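Local structure of predicted acetamidase/formamidase (3TKK) at residues G192-S197 with S276-P281; L92-G97 with G107-V112. The protein probably hydrolyses carbon-nitrogen bonds of linear amides and binds zinc and calcium ions. All coordinates share one frame; numbering follows the deposited sequence.

Interaction 1 of 2, residues G192-S197 with S276-P281; sequences GEVGVS and SQVVDP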
loop_
_atom_site.group_PDB
_atom_site.type_symbol
_atom_site.label_atom_id
_atom_site.label_comp_id
_atom_site.label_asym_id
_atom_site.label_seq_id
_atom_site.Cartn_x
_atom_site.Cartn_y
_atom_site.Cartn_z
ATOM N N GLY A 192 2.510 -7.207 -0.790
ATOM C CA GLY A 192 3.991 -7.267 -0.440
ATOM C C GLY A 192 4.567 -8.732 -0.510
ATOM O O GLY A 192 5.766 -8.970 -0.869
ATOM N N GLU A 193 3.741 -9.676 -0.165
ATOM C CA GLU A 193 4.110 -11.138 -0.308
ATOM C C GLU A 193 5.412 -11.396 0.449
ATOM O O GLU A 193 6.378 -12.031 -0.133
ATOM C CB GLU A 193 4.266 -11.572 -1.808
ATOM C CG GLU A 193 4.326 -13.181 -1.930
ATOM C CD GLU A 193 4.311 -13.547 -3.410
ATOM O OE1 GLU A 193 4.811 -12.654 -4.192
ATOM O OE2 GLU A 193 3.799 -14.660 -3.771
ATOM N N VAL A 194 5.502 -10.933 1.723
ATOM C CA VAL A 194 6.921 -10.635 2.244
ATOM C C VAL A 194 7.672 -11.883 2.699
ATOM O O VAL A 194 8.902 -11.831 2.968
ATOM C CB VAL A 194 6.869 -9.561 3.436
ATOM C CG1 VAL A 194 6.260 -8.165 3.006
ATOM C CG2 VAL A 194 6.038 -10.108 4.696
ATOM N N GLY A 195 6.981 -13.009 2.804
ATOM C CA GLY A 195 7.673 -14.279 3.141
ATOM C C GLY A 195 8.283 -14.939 1.884
ATOM O O GLY A 195 8.978 -15.918 1.969
ATOM N N VAL A 196 7.932 -14.398 0.717
ATOM C CA VAL A 196 8.334 -14.916 -0.628
ATOM C C VAL A 196 7.162 -15.593 -1.397
ATOM O O VAL A 196 7.095 -15.576 -2.655
ATOM C CB VAL A 196 9.620 -15.765 -0.634
ATOM C CG1 VAL A 196 9.437 -17.307 -0.631
ATOM C CG2 VAL A 196 10.472 -15.456 -1.957
ATOM N N SER A 197 6.196 -16.158 -0.708
ATOM C CA SER A 197 5.216 -16.864 -1.477
ATOM C C SER A 197 3.823 -16.600 -0.941
ATOM O O SER A 197 3.568 -16.055 0.093
ATOM C CB SER A 197 5.388 -18.449 -1.459
ATOM O OG SER A 197 4.667 -18.872 -0.221
ATOM N N SER A 276 2.226 -4.240 -4.334
ATOM C CA SER A 276 1.854 -5.632 -4.739
ATOM C C SER A 276 2.797 -6.612 -4.229
ATOM O O SER A 276 2.343 -7.436 -3.493
ATOM C CB SER A 276 1.585 -5.804 -6.222
ATOM O OG SER A 276 0.386 -5.033 -6.680
ATOM N N GLN A 277 4.163 -6.472 -4.565
ATOM C CA GLN A 277 5.072 -7.428 -4.025
ATOM C C GLN A 277 6.404 -6.810 -4.001
ATOM O O GLN A 277 6.750 -5.976 -4.905
ATOM C CB GLN A 277 5.162 -8.785 -4.842
ATOM C CG GLN A 277 5.419 -8.691 -6.338
ATOM C CD GLN A 277 6.885 -8.443 -6.624
ATOM O OE1 GLN A 277 7.739 -8.861 -5.788
ATOM N NE2 GLN A 277 7.191 -8.046 -7.880
ATOM N N VAL A 278 7.180 -7.195 -2.952
ATOM C CA VAL A 278 8.585 -6.695 -2.874
ATOM C C VAL A 278 9.602 -7.774 -2.906
ATOM O O VAL A 278 10.727 -7.553 -2.568
ATOM C CB VAL A 278 8.781 -5.917 -1.553
ATOM C CG1 VAL A 278 7.761 -4.755 -1.543
ATOM C CG2 VAL A 278 8.393 -6.840 -0.310
ATOM N N VAL A 279 9.276 -8.938 -3.432
ATOM C CA VAL A 279 10.243 -9.971 -3.176
ATOM C C VAL A 279 10.659 -10.563 -4.586
ATOM O O VAL A 279 11.447 -11.476 -4.628
ATOM C CB VAL A 279 9.497 -11.157 -2.349
ATOM C CG1 VAL A 279 9.008 -10.694 -0.920
ATOM C CG2 VAL A 279 8.376 -11.751 -3.078
ATOM N N ASP A 280 9.995 -10.176 -5.702
ATOM C CA ASP A 280 10.289 -10.815 -6.983
ATOM C C ASP A 280 11.489 -10.058 -7.592
ATOM O O ASP A 280 12.067 -9.108 -6.988
ATOM C CB ASP A 280 9.053 -10.882 -7.973
ATOM C CG ASP A 280 7.810 -11.685 -7.383
ATOM O OD1 ASP A 280 8.075 -12.677 -6.685
ATOM O OD2 ASP A 280 6.595 -11.362 -7.639
ATOM N N PRO A 281 11.963 -10.517 -8.767
ATOM C CA PRO A 281 13.195 -9.904 -9.270
ATOM C C PRO A 281 12.986 -8.373 -9.499
ATOM O O PRO A 281 13.876 -7.591 -9.415
ATOM C CB PRO A 281 13.396 -10.619 -10.631
ATOM C CG PRO A 281 12.761 -12.056 -10.432
ATOM C CD PRO A 281 11.496 -11.685 -9.556
HETATM O O HOH W 1 8.034 -14.961 -5.354
#
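The carboxylate of Glu193 and the carboxamide of Gln277 cross obliquely, their planes 67° apart, with Glu193 OE1 3.9 Å from Gln277 CB. The amide N-H groups of Val279 and Asp280 reach Gln277 OE1 from opposite faces of the carboxamide, Val279 N at 2.8 Å and Asp280 N at 2.6 Å. The other end of the carboxamide, NE2, bonds to Leu282 O and Thr284 OG1. Ser276 and Gln277 form a classic beta bulge opposite Thr284, at the end of strand 272-277. A loop with a type I turn from Glu193 to Val196 docks here through a single bridge. Gly192 N donates to Ser276 O (2.7 Å), and Val278 N returns a nearly straight bond to Gly192 O. In Gln277, CG lies between the backbone N and the carbonyl carbon (chi1 52°) and the chain bends at chi2, which turns the carboxamide toward the following residues. An alanine at Gln277 would remove the OE1 acceptor and would probably leave the N-H groups of Val279 and Asp280 without their mate and the chain there less fixed. Val279 lies against the turn, and its CG1 comes to 3.1 Å from Glu193 O. That same oxygen accepts the turn bond from Val196 N. Glu193 is a zinc ligand in a structure of this protein. Here its side chain lies about 4 Å from both zinc and calcium, nearest atoms. Two like-charged groups lie close, Glu193 OE1 4.1 Å from Asp280 OD2. One water donates to Val196 O and to Asp280 OD1 (2.6 Å).

Interaction 2 of 2, residues L92-G97 with G107-V112; sequences LATGKG and GLYSKV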
loop_
_atom_site.group_PDB
_atom_site.type_symbol
_atom_site.label_atom_id
_atom_site.label_comp_id
_atom_site.label_asym_id
_atom_site.label_seq_id
_atom_site.Cartn_x
_atom_site.Cartn_y
_atom_site.Cartn_z
ATOM N N LEU A 92 3.156 -23.396 1.200
ATOM C CA LEU A 92 3.735 -22.179 1.677
ATOM C C LEU A 92 5.231 -22.483 1.627
ATOM O O LEU A 92 5.646 -23.619 2.044
ATOM C CB LEU A 92 3.343 -21.937 3.158
ATOM C CG LEU A 92 1.880 -21.567 3.131
ATOM C CD1 LEU A 92 1.272 -21.742 4.452
ATOM C CD2 LEU A 92 1.885 -20.081 2.688
ATOM N N ALA A 93 6.014 -21.497 1.196
ATOM C CA ALA A 93 7.479 -21.556 1.118
ATOM C C ALA A 93 8.134 -20.339 1.660
ATOM O O ALA A 93 7.648 -19.193 1.473
ATOM C CB ALA A 93 7.936 -21.824 -0.357
ATOM N N THR A 94 9.271 -20.537 2.369
ATOM C CA THR A 94 10.130 -19.377 2.650
ATOM C C THR A 94 11.513 -19.886 2.963
ATOM O O THR A 94 11.765 -21.019 2.749
ATOM C CB THR A 94 9.638 -18.599 3.889
ATOM O OG1 THR A 94 10.346 -17.348 4.000
ATOM C CG2 THR A 94 9.777 -19.419 5.215
ATOM N N GLY A 95 12.396 -19.071 3.523
ATOM C CA GLY A 95 13.704 -19.627 3.893
ATOM C C GLY A 95 14.857 -18.675 3.798
ATOM O O GLY A 95 14.643 -17.494 3.555
ATOM N N LYS A 96 16.093 -19.158 4.022
ATOM C CA LYS A 96 17.236 -18.254 3.992
ATOM C C LYS A 96 17.316 -17.396 2.694
ATOM O O LYS A 96 17.242 -17.924 1.567
ATOM C CB LYS A 96 18.512 -19.071 4.063
ATOM C CG LYS A 96 19.664 -18.322 4.539
ATOM C CD LYS A 96 20.931 -19.183 4.303
ATOM C CE LYS A 96 22.071 -18.624 5.167
ATOM N NZ LYS A 96 21.564 -17.230 5.390
ATOM N N GLY A 97 17.444 -16.096 2.858
ATOM C CA GLY A 97 17.601 -15.227 1.696
ATOM C C GLY A 97 16.295 -15.133 0.939
ATOM O O GLY A 97 16.281 -14.637 -0.149
ATOM N N GLY A 107 18.598 -22.468 5.757
ATOM C CA GLY A 107 17.948 -23.462 4.913
ATOM C C GLY A 107 16.647 -23.028 4.211
ATOM O O GLY A 107 16.424 -21.840 3.933
ATOM N N LEU A 108 15.806 -24.002 3.869
ATOM C CA LEU A 108 14.695 -23.764 2.989
ATOM C C LEU A 108 13.433 -24.386 3.640
ATOM O O LEU A 108 13.498 -25.445 4.210
ATOM C CB LEU A 108 14.959 -24.435 1.622
ATOM C CG LEU A 108 14.371 -23.645 0.437
ATOM C CD1 LEU A 108 12.834 -23.166 0.565
ATOM C CD2 LEU A 108 15.273 -22.389 0.185
ATOM N N TYR A 109 12.287 -23.734 3.529
ATOM C CA TYR A 109 11.135 -24.202 4.262
ATOM C C TYR A 109 10.042 -24.361 3.283
ATOM O O TYR A 109 9.965 -23.552 2.375
ATOM C CB TYR A 109 10.671 -23.109 5.221
ATOM C CG TYR A 109 9.368 -23.387 5.975
ATOM C CD1 TYR A 109 9.360 -24.119 7.149
ATOM C CD2 TYR A 109 8.151 -22.884 5.516
ATOM C CE1 TYR A 109 8.155 -24.370 7.882
ATOM C CE2 TYR A 109 6.937 -23.110 6.256
ATOM C CZ TYR A 109 6.985 -23.824 7.440
ATOM O OH TYR A 109 5.816 -24.001 8.141
ATOM N N SER A 110 9.234 -25.418 3.437
ATOM C CA SER A 110 7.885 -25.439 2.836
ATOM C C SER A 110 6.910 -26.162 3.744
ATOM O O SER A 110 7.298 -27.009 4.537
ATOM C CB SER A 110 7.861 -26.178 1.496
ATOM O OG SER A 110 8.235 -27.524 1.685
ATOM N N LYS A 111 5.626 -25.825 3.627
ATOM C CA LYS A 111 4.601 -26.478 4.381
ATOM C C LYS A 111 3.433 -26.675 3.461
ATOM O O LYS A 111 2.929 -25.685 2.855
ATOM C CB LYS A 111 4.090 -25.552 5.463
ATOM C CG LYS A 111 3.079 -26.248 6.405
ATOM C CD LYS A 111 2.711 -25.252 7.460
ATOM C CE LYS A 111 2.510 -26.065 8.709
ATOM N NZ LYS A 111 1.906 -27.394 8.288
ATOM N N VAL A 112 2.937 -27.905 3.395
ATOM C CA VAL A 112 1.750 -28.136 2.557
ATOM C C VAL A 112 0.570 -27.965 3.499
ATOM O O VAL A 112 0.624 -28.504 4.574
ATOM C CB VAL A 112 1.747 -29.599 2.032
ATOM C CG1 VAL A 112 0.389 -30.007 1.420
ATOM C CG2 VAL A 112 2.855 -29.775 1.003
#
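Gly107 meets Lys96 where two antiparallel strands of a beta hairpin begin to pair. Strand 89-95 is an outermost strand, within this chain, of a four-stranded antiparallel sheet, and 108-116 is its neighbour. The two axes run 164° apart. Gly107 O accepts from Lys96 N at 2.7 Å. The Lys96 side chain leads away from there and makes a long, weak ion pair with Glu106.

Leu108 faces Gly95 in a non-hydrogen-bonded pair. A CB at Gly95 would clash with Gly107 O. The end of Leu108 turns back to the partner strand, and CD1 comes to 3.2 Å from Thr94 O.

Tyr109 pairs with Thr94 through two bonds. Tyr109 N donates to Thr94 O at 2.9 Å. Thr94 N donates to Tyr109 O at 3.1 Å. With CG anti to the backbone N (chi1 174°), the Tyr109 side chain crosses Thr94 obliquely. Thr94 CG2 touches Tyr109 CB and, obliquely to the ring, CD2, each at 3.8 Å. Leu92, Thr94, Tyr109 and Lys111 share one face of the sheet. The second subunit packs there with its Ile269, Ala264 and Glu261, so this face takes part in the dimer contact.

Ser110 stands opposite Ala93 on the other face. Its CA-H points at Leu92 O, and Leu51 of the same chain touches its side chain. Ser110 O has a weak bond from Asn47 ND2.

Lys111 closes the register with Leu92. Leu92 N donates to Lys111 O at 2.8 Å, and Lys111 N to Leu92 O at 2.7 Å. Beyond it, Val112 N donates to OD1 of the same Asn47.

The two contacts lie with their centres about 14 Å apart and meet directly. Gly195 O of interaction 1 takes a probable hydrogen bond from Thr94 OG1 of interaction 2, and Ala93 N probably donates to Ser197 OG. Val196 also packs on Ala93. Interaction 1 is the buried one, a loop set against a strand end beside the metals. Its chemistry is mixed: a glutamine acceptor, acidic groups, valines and one water. Interaction 2 is partly buried and farther from the chain's centre. It is regular antiparallel pairing, carried mostly by backbone bonds. The two hold different elements, yet both touch the second subunit.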